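Local coordinates for leucine-rich repeat protein (Bacteroides thetaiotaomicron, PDB 4ECN) that is of unknown function but, as an extracellular leucine-rich repeat protein that also carries DUF4458 domains, probably binds other proteins, at residues V162-S165 against F166-V169; G312-P315 against G316-L319; T356-E359 against T360-R364; D374-E377 against E378-H381. All coordinates share one frame; numbering follows the deposited sequence.

In the fold
The four contacts are local turns and caps that follow one another along the chain. Contact 1 closes a hairpin in the second DUF4458 region, with its centre about 23 Å from that of contact 2 and no touch between them. Contact 2 lies where the leucine-rich repeat sheet begins, and its carbonyls bind the sodium ion. Contacts 2 and 3 have centres about 18 Å apart yet meet directly, because the side chain of R364 reaches back to P315 and G316, with R364 NH2 3.6 Å from P315 CB. Contact 4 opens the next helix, about 10 Å from contact 3 at the nearest atoms; its R379 side chain lies about 13 Å from the sodium.

Contact 1: V162-S165 against F166-V169; sequences VMNS and FNRV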
loop_
_atom_site.group_PDB
_atom_site.type_symbol
_atom_site.label_atom_id
_atom_site.label_comp_id
_atom_site.label_asym_id
_atom_site.label_seq_id
_atom_site.Cartn_x
_atom_site.Cartn_y
_atom_site.Cartn_z
ATOM N N VAL A 162 -28.488 13.735 -22.036
ATOM C CA VAL A 162 -29.844 13.925 -21.532
ATOM C C VAL A 162 -29.971 13.137 -20.268
ATOM O O VAL A 162 -29.397 12.053 -20.188
ATOM C CB VAL A 162 -30.952 13.555 -22.546
ATOM C CG1 VAL A 162 -30.951 14.510 -23.739
ATOM C CG2 VAL A 162 -30.856 12.094 -22.987
HETATM N N MSE A 163 -30.707 13.648 -19.284
HETATM C CA MSE A 163 -30.922 12.905 -18.041
HETATM C C MSE A 163 -32.396 12.725 -17.830
HETATM O O MSE A 163 -33.145 13.690 -17.942
HETATM C CB MSE A 163 -30.283 13.614 -16.841
HETATM C CG MSE A 163 -30.196 12.750 -15.590
HETATM SE SE MSE A 163 -29.713 13.775 -13.990
HETATM C CE MSE A 163 -31.429 14.761 -13.708
ATOM N N ASN A 164 -32.820 11.489 -17.549
ATOM C CA ASN A 164 -34.215 11.178 -17.270
ATOM C C ASN A 164 -34.547 11.822 -15.913
ATOM O O ASN A 164 -33.931 11.512 -14.896
ATOM C CB ASN A 164 -34.471 9.647 -17.320
ATOM C CG ASN A 164 -35.918 9.227 -17.094
ATOM O OD1 ASN A 164 -36.580 9.605 -16.107
ATOM N ND2 ASN A 164 -36.429 8.368 -17.967
ATOM N N SER A 165 -35.478 12.760 -15.929
ATOM C CA SER A 165 -35.892 13.547 -14.772
ATOM C C SER A 165 -36.490 12.686 -13.622
ATOM O O SER A 165 -36.525 13.181 -12.484
ATOM C CB SER A 165 -36.897 14.608 -15.199
ATOM O OG SER A 165 -36.222 15.600 -15.957
ATOM N N PHE A 166 -36.871 11.402 -13.878
ATOM C CA PHE A 166 -37.414 10.549 -12.820
ATOM C C PHE A 166 -36.379 9.525 -12.313
ATOM O O PHE A 166 -36.097 9.501 -11.118
ATOM C CB PHE A 166 -38.690 9.817 -13.273
ATOM C CG PHE A 166 -39.303 8.945 -12.194
ATOM C CD1 PHE A 166 -39.932 9.510 -11.091
ATOM C CD2 PHE A 166 -39.238 7.559 -12.274
ATOM C CE1 PHE A 166 -40.490 8.704 -10.093
ATOM C CE2 PHE A 166 -39.785 6.758 -11.264
ATOM C CZ PHE A 166 -40.413 7.337 -10.188
ATOM N N ASN A 167 -35.856 8.657 -13.181
ATOM C CA ASN A 167 -34.940 7.630 -12.697
ATOM C C ASN A 167 -33.462 8.121 -12.696
ATOM O O ASN A 167 -32.588 7.363 -12.281
ATOM C CB ASN A 167 -35.095 6.343 -13.521
ATOM C CG ASN A 167 -34.678 6.420 -14.959
ATOM O OD1 ASN A 167 -34.019 7.360 -15.393
ATOM N ND2 ASN A 167 -34.953 5.365 -15.708
ATOM N N ARG A 168 -33.187 9.370 -13.143
ATOM C CA ARG A 168 -31.849 10.008 -13.164
ATOM C C ARG A 168 -30.834 9.308 -14.127
ATOM O O ARG A 168 -29.647 9.642 -14.084
ATOM C CB ARG A 168 -31.215 10.066 -11.737
ATOM C CG ARG A 168 -32.035 10.762 -10.639
ATOM C CD ARG A 168 -32.345 12.201 -10.968
ATOM N NE ARG A 168 -33.133 12.832 -9.914
ATOM C CZ ARG A 168 -33.786 13.980 -10.052
ATOM N NH1 ARG A 168 -33.776 14.626 -11.216
ATOM N NH2 ARG A 168 -34.481 14.480 -9.035
ATOM N N VAL A 169 -31.279 8.385 -15.000
ATOM C CA VAL A 169 -30.390 7.716 -15.954
ATOM C C VAL A 169 -29.981 8.696 -17.052
ATOM O O VAL A 169 -30.837 9.302 -17.696
ATOM C CB VAL A 169 -31.031 6.441 -16.563
ATOM C CG1 VAL A 169 -30.180 5.846 -17.692
ATOM C CG2 VAL A 169 -31.319 5.400 -15.489
#
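N164 and the residues F166 to V169 close the turn mainly through hydrogen bonds. On the backbone, N164 N bonds to V169 O (3.0 Å), while R168 N makes a weak bond to N164 O. The N164 amide adds a side-chain clasp: with CG anti to the backbone N (chi1 -178°), its OD1 is carried over the bend and accepts twice. F166 N comes in the carbonyl plane at 2.9 Å from N164 OD1, and N167 N reaches the same oxygen from above that plane at 3.2 Å. An asparagine suits this place because its short amide can accept the N-H groups of two successive residues at the bend. N167 repeats the device in an Asx turn, its OD1 accepting from V169 N at 3.0 Å. The two asparagine side chains cross at about a right angle.

Packing lies with the longer chains. Selenomethionine M163 bends at its third torsion (72°) and brings CE to the edge of the R168 guanidinium, 3.4 Å from NH1; S165 O sits over one face of the same group.

The turn joins strand 157-164 to its antiparallel partner 170-179, where V162 pairs with T171. On its other edge strand 157-164 runs beside strand 214-227, M163 pairing with Q217 and the N164 side chain resting on Y216.

Contact 2: G312-P315 against G316-L319; sequences GDQP and GVDL. With NA (sodium ion), chain B.
Q314 and V317 are the ends of a type II beta turn, joined by the bond from V317 N to Q314 O (3.0 Å). P315 and G316 fill the middle, each well chosen: the proline ring fixes phi near the value the turn needs, and at G316, with phi 102°, a side chain would run into P315 O.

The second kind of interaction is metal binding. The sodium ion is held by two backbone carbonyls, Q314 O at 2.7 Å and V317 O at 2.6 Å, so Q314 O serves both the turn and the ion. The Q314 amide turns elsewhere, its NE2 donating to N303 O and W311 O.

Van der Waals contacts complete the loop. V317 CG2 meets Q314 CB at 3.7 Å. L319 holds CG beside its own backbone N (chi1 -52°), which lays its fork on the G312 carbonyl, CD1 3.3 Å from G312 O; a side chain at G312 would probably crowd that methyl. With an alanine in place of L319, the G312 carbonyl is likely to lose its methyl cover and a gap to open beside it.

This is a sodium-binding beta turn leading into strand 317-319, the first strand of the leucine-rich repeat sheet and antiparallel to strand 325-329.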
loop_
_atom_site.group_PDB
_atom_site.type_symbol
_atom_site.label_atom_id
_atom_site.label_comp_id
_atom_site.label_asym_id
_atom_site.label_seq_id
_atom_site.Cartn_x
_atom_site.Cartn_y
_atom_site.Cartn_z
ATOM N N GLY A 312 -16.131 14.521 -11.160
ATOM C CA GLY A 312 -15.113 14.695 -10.125
ATOM C C GLY A 312 -15.316 13.805 -8.908
ATOM O O GLY A 312 -14.394 13.625 -8.106
ATOM N N ASP A 313 -16.534 13.249 -8.751
ATOM C CA ASP A 313 -16.879 12.316 -7.682
ATOM C C ASP A 313 -16.442 10.897 -8.091
ATOM O O ASP A 313 -17.198 10.144 -8.735
ATOM C CB ASP A 313 -18.383 12.387 -7.386
ATOM C CG ASP A 313 -18.867 11.663 -6.142
ATOM O OD1 ASP A 313 -18.272 10.615 -5.786
ATOM O OD2 ASP A 313 -19.907 12.075 -5.592
ATOM N N GLN A 314 -15.197 10.546 -7.740
ATOM C CA GLN A 314 -14.636 9.240 -8.064
ATOM C C GLN A 314 -13.862 8.654 -6.895
ATOM O O GLN A 314 -13.181 9.407 -6.180
ATOM C CB GLN A 314 -13.700 9.325 -9.283
ATOM C CG GLN A 314 -14.309 9.837 -10.582
ATOM C CD GLN A 314 -15.461 9.045 -11.142
ATOM O OE1 GLN A 314 -15.709 7.884 -10.803
ATOM N NE2 GLN A 314 -16.191 9.673 -12.034
ATOM N N PRO A 315 -13.896 7.304 -6.710
ATOM C CA PRO A 315 -13.081 6.698 -5.638
ATOM C C PRO A 315 -11.591 6.885 -5.953
ATOM O O PRO A 315 -11.135 6.526 -7.057
ATOM C CB PRO A 315 -13.518 5.233 -5.641
ATOM C CG PRO A 315 -14.075 4.988 -7.006
ATOM C CD PRO A 315 -14.654 6.279 -7.465
ATOM N N GLY A 316 -10.886 7.552 -5.033
ATOM C CA GLY A 316 -9.470 7.897 -5.185
ATOM C C GLY A 316 -9.207 9.352 -5.571
ATOM O O GLY A 316 -8.069 9.834 -5.450
ATOM N N VAL A 317 -10.262 10.069 -6.035
ATOM C CA VAL A 317 -10.175 11.471 -6.450
ATOM C C VAL A 317 -10.690 12.342 -5.315
ATOM O O VAL A 317 -11.783 12.111 -4.783
ATOM C CB VAL A 317 -10.915 11.789 -7.786
ATOM C CG1 VAL A 317 -10.847 13.271 -8.117
ATOM C CG2 VAL A 317 -10.370 10.965 -8.942
ATOM N N ASP A 318 -9.878 13.359 -4.974
ATOM C CA ASP A 318 -10.116 14.382 -3.959
ATOM C C ASP A 318 -10.219 15.764 -4.694
ATOM O O ASP A 318 -9.452 16.040 -5.625
ATOM C CB ASP A 318 -9.021 14.346 -2.860
ATOM C CG ASP A 318 -8.814 12.975 -2.210
ATOM O OD1 ASP A 318 -9.599 12.625 -1.295
ATOM O OD2 ASP A 318 -7.856 12.245 -2.625
ATOM N N LEU A 319 -11.241 16.566 -4.332
ATOM C CA LEU A 319 -11.535 17.847 -4.973
ATOM C C LEU A 319 -11.502 19.006 -3.997
ATOM O O LEU A 319 -11.607 18.802 -2.775
ATOM C CB LEU A 319 -12.931 17.828 -5.642
ATOM C CG LEU A 319 -13.289 16.697 -6.603
ATOM C CD1 LEU A 319 -14.748 16.726 -6.922
ATOM C CD2 LEU A 319 -12.457 16.737 -7.869
HETATM NA NA NA B . -13.837 10.714 -3.896
#

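Contact 3: T356-E359 against T360-R364; sequences THSE and TVSGR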
loop_
_atom_site.group_PDB
_atom_site.type_symbol
_atom_site.label_atom_id
_atom_site.label_comp_id
_atom_site.label_asym_id
_atom_site.label_seq_id
_atom_site.Cartn_x
_atom_site.Cartn_y
_atom_site.Cartn_z
ATOM N N THR A 356 1.655 1.882 -4.473
ATOM C CA THR A 356 2.013 2.012 -3.048
ATOM C C THR A 356 2.621 0.716 -2.543
ATOM O O THR A 356 2.287 -0.361 -3.030
ATOM C CB THR A 356 0.737 2.384 -2.281
ATOM O OG1 THR A 356 0.519 3.773 -2.457
ATOM C CG2 THR A 356 0.800 2.126 -0.847
ATOM N N HIS A 357 3.513 0.821 -1.562
ATOM C CA HIS A 357 4.129 -0.337 -0.927
ATOM C C HIS A 357 3.082 -1.164 -0.153
ATOM O O HIS A 357 3.284 -2.355 0.075
ATOM C CB HIS A 357 5.269 0.109 0.008
ATOM C CG HIS A 357 4.846 1.077 1.054
ATOM N ND1 HIS A 357 4.846 2.431 0.814
ATOM C CD2 HIS A 357 4.399 0.852 2.311
ATOM C CE1 HIS A 357 4.388 2.990 1.926
ATOM N NE2 HIS A 357 4.125 2.078 2.859
ATOM N N SER A 358 1.950 -0.532 0.192
ATOM C CA SER A 358 0.823 -1.041 0.979
ATOM C C SER A 358 -0.381 -1.493 0.090
ATOM O O SER A 358 -1.353 -2.032 0.619
ATOM C CB SER A 358 0.369 0.059 1.941
ATOM O OG SER A 358 -0.398 -0.436 3.028
ATOM N N GLU A 359 -0.309 -1.284 -1.244
ATOM C CA GLU A 359 -1.377 -1.564 -2.209
ATOM C C GLU A 359 -1.960 -3.008 -2.043
ATOM O O GLU A 359 -3.182 -3.164 -1.927
ATOM C CB GLU A 359 -0.831 -1.363 -3.631
ATOM C CG GLU A 359 -1.793 -0.804 -4.674
ATOM C CD GLU A 359 -1.116 -0.464 -5.994
ATOM O OE1 GLU A 359 0.139 -0.449 -6.028
ATOM O OE2 GLU A 359 -1.832 -0.274 -7.007
ATOM N N THR A 360 -1.104 -4.043 -1.974
ATOM C CA THR A 360 -1.582 -5.438 -1.848
ATOM C C THR A 360 -2.145 -5.758 -0.452
ATOM O O THR A 360 -2.840 -6.770 -0.271
ATOM C CB THR A 360 -0.460 -6.402 -2.158
ATOM O OG1 THR A 360 0.636 -6.083 -1.300
ATOM C CG2 THR A 360 -0.034 -6.339 -3.619
ATOM N N VAL A 361 -1.864 -4.900 0.522
ATOM C CA VAL A 361 -2.331 -5.082 1.881
ATOM C C VAL A 361 -3.618 -4.287 2.095
ATOM O O VAL A 361 -4.588 -4.868 2.542
ATOM C CB VAL A 361 -1.212 -4.662 2.870
ATOM C CG1 VAL A 361 -1.716 -4.531 4.306
ATOM C CG2 VAL A 361 -0.031 -5.615 2.789
ATOM N N SER A 362 -3.630 -2.969 1.806
ATOM C CA SER A 362 -4.772 -2.105 2.114
ATOM C C SER A 362 -5.201 -1.166 0.957
ATOM O O SER A 362 -5.855 -0.152 1.224
ATOM C CB SER A 362 -4.444 -1.253 3.337
ATOM O OG SER A 362 -3.176 -0.623 3.240
ATOM N N GLY A 363 -4.912 -1.549 -0.294
ATOM C CA GLY A 363 -5.252 -0.764 -1.482
ATOM C C GLY A 363 -4.779 0.681 -1.448
ATOM O O GLY A 363 -3.577 0.968 -1.343
ATOM N N ARG A 364 -5.756 1.591 -1.463
ATOM C CA ARG A 364 -5.643 3.058 -1.468
ATOM C C ARG A 364 -5.130 3.617 -0.138
ATOM O O ARG A 364 -4.598 4.729 -0.113
ATOM C CB ARG A 364 -7.057 3.587 -1.725
ATOM C CG ARG A 364 -7.274 5.060 -1.900
ATOM C CD ARG A 364 -8.739 5.308 -2.200
ATOM N NE ARG A 364 -9.191 4.640 -3.427
ATOM C CZ ARG A 364 -10.290 3.900 -3.507
ATOM N NH1 ARG A 364 -11.062 3.733 -2.446
ATOM N NH2 ARG A 364 -10.626 3.322 -4.648
HETATM O O HOH W 1 2.015 -3.825 -2.110
#
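S358, just before helix 359-362, and S362, one turn on, face each other where the chain enters that helix through a type I beta turn from T356 to E359, just after repeat strand 351-353. The beta turn closes with a weak bond from E359 N to T356 O. S358 O is the acceptor of the first helical turn. S362 N approaches it nearly along the C=O axis (2.7 Å, 174°), and V361 N reaches the same oxygen from above the carbonyl plane at 2.9 Å. One residue on, G363 N bonds to E359 O at 2.9 Å. G363 leaves the helical path with positive phi, a conformation that costs glycine little, and its O receives a CA-H...O contact from E359.

Across the helix turn S358 OG, anti to its own N (chi1 -161°), donates to S362 OG at 2.8 Å. S362 OG, which lies between its N and carbonyl carbon (chi1 49°), is also bonded to L365 O. Serines suit both places, being short enough to meet over one turn and able to give and accept together. A water bridges the entrance, donating to H357 O at 2.9 Å and accepting from T360 N at 3.1 Å.

The extended E359 side chain reaches T356, whose N bonds to E359 OE1 at 3.2 Å from above the carboxylate plane; the same oxygen takes T434 OG1 and N457 ND2, while OE2 accepts from G332 N. A buried carboxylate ringed by so many donors is likely to stay ionised, its charge offset by neutral N-H and O-H dipoles.

Contact 4: D374-E377 against E378-H381; sequences DMSE and ERKH
S376 supplies two acceptors to the residues that follow it. Its backbone O takes K380 N at 2.9 Å (166°), and its hydroxyl caps R379 N at 3.3 Å from OG (164°). The hydroxyl reaches that N-H because OG lies between the serine N and carbonyl carbon (chi1 57°), which sets it beside R379 N. H381 N follows with a bond to E377 O of 3.1 Å.

S376 is thus the N-cap of helix 377-384, a place that suits serine: a small side chain with an oxygen close to the backbone can pair an N-H of the first turn.

Around the cap, the R379 guanidinium is anchored by a salt bridge from NH1 to E369 and a bond from NH2 to E370 O. Selenomethionine M375 lies over one face of this group, its SE 3.8 Å from NH2 and offset toward the rim, the two chains crossing at about a right angle. An alanine in place of R379 is likely to leave E369 without its charge mate and M375 SE without the flat group beneath it. Farther along, M375 CE rests on K380 CA at 3.7 Å, and the extended lysine carries NZ to a hydrogen bond with T494 OG1.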
loop_
_atom_site.group_PDB
_atom_site.type_symbol
_atom_site.label_atom_id
_atom_site.label_comp_id
_atom_site.label_asym_id
_atom_site.label_seq_id
_atom_site.Cartn_x
_atom_site.Cartn_y
_atom_site.Cartn_z
ATOM N N ASP A 374 -2.690 18.749 1.630
ATOM C CA ASP A 374 -2.359 19.664 2.724
ATOM C C ASP A 374 -2.534 18.976 4.076
ATOM O O ASP A 374 -3.497 19.242 4.800
ATOM C CB ASP A 374 -3.212 20.939 2.641
ATOM C CG ASP A 374 -3.048 21.704 1.349
ATOM O OD1 ASP A 374 -1.948 22.271 1.127
ATOM O OD2 ASP A 374 -4.033 21.782 0.582
HETATM N N MSE A 375 -1.624 18.044 4.373
HETATM C CA MSE A 375 -1.614 17.322 5.638
HETATM C C MSE A 375 -0.804 18.087 6.670
HETATM O O MSE A 375 0.088 18.850 6.287
HETATM C CB MSE A 375 -1.029 15.907 5.461
HETATM C CG MSE A 375 -1.906 14.961 4.657
HETATM SE SE MSE A 375 -1.184 13.139 4.512
HETATM C CE MSE A 375 0.513 13.501 3.863
ATOM N N SER A 376 -1.066 17.853 7.970
ATOM C CA SER A 376 -0.264 18.463 9.024
ATOM C C SER A 376 1.089 17.770 9.110
ATOM O O SER A 376 1.232 16.649 8.602
ATOM C CB SER A 376 -0.984 18.380 10.364
ATOM O OG SER A 376 -1.308 17.041 10.695
ATOM N N GLU A 377 2.071 18.398 9.782
ATOM C CA GLU A 377 3.394 17.808 9.993
ATOM C C GLU A 377 3.250 16.406 10.606
ATOM O O GLU A 377 3.986 15.506 10.204
ATOM C CB GLU A 377 4.246 18.720 10.892
ATOM C CG GLU A 377 5.705 18.317 11.020
ATOM C CD GLU A 377 6.611 19.365 11.641
ATOM O OE1 GLU A 377 6.517 19.584 12.872
ATOM O OE2 GLU A 377 7.439 19.943 10.898
ATOM N N GLU A 378 2.246 16.213 11.500
ATOM C CA GLU A 378 1.950 14.948 12.188
ATOM C C GLU A 378 1.413 13.890 11.235
ATOM O O GLU A 378 1.903 12.757 11.247
ATOM C CB GLU A 378 0.937 15.119 13.341
ATOM C CG GLU A 378 1.247 16.238 14.324
ATOM C CD GLU A 378 0.599 17.566 13.972
ATOM O OE1 GLU A 378 -0.581 17.762 14.346
ATOM O OE2 GLU A 378 1.257 18.396 13.300
ATOM N N ARG A 379 0.389 14.241 10.437
ATOM C CA ARG A 379 -0.249 13.340 9.476
ATOM C C ARG A 379 0.739 12.880 8.410
ATOM O O ARG A 379 0.736 11.694 8.050
ATOM C CB ARG A 379 -1.447 14.024 8.822
ATOM C CG ARG A 379 -2.694 13.951 9.669
ATOM C CD ARG A 379 -3.626 12.817 9.270
ATOM N NE ARG A 379 -4.240 12.975 7.941
ATOM C CZ ARG A 379 -4.027 12.161 6.907
ATOM N NH1 ARG A 379 -3.198 11.127 7.025
ATOM N NH2 ARG A 379 -4.651 12.363 5.757
ATOM N N LYS A 380 1.594 13.819 7.939
ATOM C CA LYS A 380 2.630 13.603 6.918
ATOM C C LYS A 380 3.720 12.654 7.438
ATOM O O LYS A 380 4.176 11.766 6.712
ATOM C CB LYS A 380 3.242 14.956 6.507
ATOM C CG LYS A 380 4.106 14.933 5.243
ATOM C CD LYS A 380 4.540 16.346 4.852
ATOM C CE LYS A 380 5.347 16.350 3.583
ATOM N NZ LYS A 380 5.610 17.728 3.089
ATOM N N HIS A 381 4.104 12.834 8.706
ATOM C CA HIS A 381 5.120 12.022 9.353
ATOM C C HIS A 381 4.600 10.595 9.588
ATOM O O HIS A 381 5.342 9.642 9.335
ATOM C CB HIS A 381 5.563 12.666 10.657
ATOM C CG HIS A 381 6.679 11.925 11.309
ATOM N ND1 HIS A 381 7.960 11.941 10.778
ATOM C CD2 HIS A 381 6.668 11.163 12.427
ATOM C CE1 HIS A 381 8.684 11.187 11.587
ATOM N NE2 HIS A 381 7.949 10.702 12.599
#